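Local coordinates for protein glycoside hydrolase (Streptococcus pneumoniae serotype 4, PDB 6ORH) that probably acts as an alpha-L-fucosidase of glycoside hydrolase family 29, removing fucose during the breakdown of host-derived carbohydrate antigens, at residues L362-E367 with A438-T443. The protein carries 2 engineered substitutions. Sequence-based numbering, arbitrary orientation.
Sequences LPIQLE and ALPLLT
The CD1 methyl of Ile364, on strand 364-370, abuts the CG corner of the Pro440 ring, just ahead of strand 441-448; no hydrogen bond joins 362-367 to 438-443. From CB, which lies 5.2 Å from Pro440 CG, the isoleucine divides into two branches. CG2 stands anti to the backbone N and stays back, 5.5 Å from Pro440 CG. The longer branch leaves through Ile364 CG1, set beside the backbone N and anti to the carbonyl carbon (chi1 -71°), still 5.1 Å from Pro440 CG. Its nearly extended end (chi2 168°) makes the touch, with CD1 3.9 Å from Pro440 CG and 4.2 Å from Pro440 CD. Leu362 reaches the same corner more loosely, its CD2 at 4.5 Å from Pro440 CG, so this ring carbon faces two side chains. Further along, Leu366 and Leu442 pass alongside one another, pointing opposite ways, with their CD1 methyls 4.2 Å apart.

The contact is wholly apolar, and Ile364, Leu366, Pro440 and Leu442 are all buried. Trp356 lies against both Ile364 and Leu366, while Ile391 touches Pro440 and Leu442, extending the hydrophobic layer. Nearest CA atoms, such as those of Ile364 and Pro440 at 9.0 Å, are spaced as expected for sheets packed face to face. Strand 364-370 pairs with 428-436 in one antiparallel sheet, and 441-448 pairs with 356-357 in the other. Thr443 is a calcium-site residue, although no calcium is bound to this chain. Such meeting of aliphatic side chains from two facing antiparallel sheets is characteristic of the beta-sandwich core of an F5/8 type C, galactose-binding-like domain.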
# COMPACT_ATOMS: atom_id res chain seq x y z
N LEU A 362 4.89 -24.16 -9.83
CA LEU A 362 4.03 -22.99 -9.72
C LEU A 362 3.54 -22.59 -11.11
O LEU A 362 4.24 -22.85 -12.10
CB LEU A 362 4.80 -21.85 -9.04
CG LEU A 362 5.40 -22.10 -7.66
CD1 LEU A 362 5.78 -20.78 -7.04
CD2 LEU A 362 4.45 -22.81 -6.72
N PRO A 363 2.34 -21.99 -11.24
CA PRO A 363 1.49 -21.65 -10.09
C PRO A 363 0.75 -22.81 -9.42
O PRO A 363 0.36 -23.79 -10.07
CB PRO A 363 0.48 -20.67 -10.68
CG PRO A 363 0.33 -21.11 -12.13
CD PRO A 363 1.71 -21.60 -12.52
N ILE A 364 0.62 -22.71 -8.09
CA ILE A 364 -0.17 -23.66 -7.32
C ILE A 364 -1.54 -23.07 -7.00
O ILE A 364 -1.66 -21.99 -6.41
CB ILE A 364 0.59 -24.16 -6.07
CG1 ILE A 364 1.76 -25.08 -6.43
CG2 ILE A 364 -0.38 -24.86 -5.10
CD1 ILE A 364 2.72 -25.37 -5.29
N GLN A 365 -2.59 -23.83 -7.35
CA GLN A 365 -3.93 -23.32 -7.19
C GLN A 365 -4.67 -24.18 -6.17
O GLN A 365 -4.88 -25.37 -6.42
CB GLN A 365 -4.64 -23.36 -8.55
CG GLN A 365 -6.09 -22.90 -8.46
CD GLN A 365 -6.60 -22.65 -9.86
OE1 GLN A 365 -6.07 -21.80 -10.58
NE2 GLN A 365 -7.57 -23.44 -10.26
N LEU A 366 -5.03 -23.57 -5.04
CA LEU A 366 -5.89 -24.20 -4.04
C LEU A 366 -7.30 -23.65 -4.22
O LEU A 366 -7.50 -22.44 -4.31
CB LEU A 366 -5.37 -23.86 -2.63
CG LEU A 366 -4.02 -24.47 -2.28
CD1 LEU A 366 -3.39 -23.76 -1.07
CD2 LEU A 366 -4.20 -25.96 -2.01
N GLU A 367 -8.32 -24.54 -4.28
CA GLU A 367 -9.68 -24.05 -4.42
C GLU A 367 -10.48 -24.51 -3.21
O GLU A 367 -10.42 -25.70 -2.84
CB GLU A 367 -10.32 -24.60 -5.71
CG GLU A 367 -11.73 -24.07 -5.95
CD GLU A 367 -12.26 -24.37 -7.35
OE1 GLU A 367 -11.48 -24.27 -8.31
OE2 GLU A 367 -13.45 -24.72 -7.48
N ALA A 438 10.87 -21.41 -1.93
CA ALA A 438 10.99 -22.84 -1.69
C ALA A 438 9.59 -23.42 -1.73
O ALA A 438 8.62 -22.68 -1.87
CB ALA A 438 11.65 -23.12 -0.36
N LEU A 439 9.48 -24.76 -1.63
CA LEU A 439 8.14 -25.31 -1.76
C LEU A 439 7.23 -24.70 -0.69
O LEU A 439 7.63 -24.61 0.47
CB LEU A 439 8.18 -26.85 -1.74
CG LEU A 439 8.37 -27.54 -0.39
CD1 LEU A 439 7.03 -27.72 0.32
CD2 LEU A 439 9.05 -28.89 -0.56
N PRO A 440 6.02 -24.22 -1.05
CA PRO A 440 5.20 -23.49 -0.09
C PRO A 440 4.53 -24.39 0.94
O PRO A 440 4.15 -25.52 0.59
CB PRO A 440 4.16 -22.73 -0.92
CG PRO A 440 4.15 -23.44 -2.28
CD PRO A 440 5.49 -24.15 -2.42
N LEU A 441 4.42 -23.87 2.17
CA LEU A 441 3.59 -24.43 3.23
C LEU A 441 2.60 -23.36 3.68
O LEU A 441 2.95 -22.17 3.82
CB LEU A 441 4.44 -24.83 4.44
CG LEU A 441 5.46 -25.94 4.20
CD1 LEU A 441 6.83 -25.31 3.99
CD2 LEU A 441 5.50 -26.88 5.40
N LEU A 442 1.38 -23.79 4.00
CA LEU A 442 0.43 -22.91 4.67
C LEU A 442 -0.20 -23.73 5.79
O LEU A 442 -0.42 -24.93 5.61
CB LEU A 442 -0.67 -22.45 3.71
CG LEU A 442 -0.28 -21.48 2.59
CD1 LEU A 442 -1.49 -21.29 1.69
CD2 LEU A 442 0.15 -20.13 3.19
N THR A 443 -0.51 -23.07 6.91
CA THR A 443 -1.09 -23.76 8.06
C THR A 443 -2.60 -23.56 8.14
O THR A 443 -3.28 -24.31 8.85
CB THR A 443 -0.45 -23.30 9.38
OG1 THR A 443 -0.73 -21.91 9.62
CG2 THR A 443 1.04 -23.55 9.41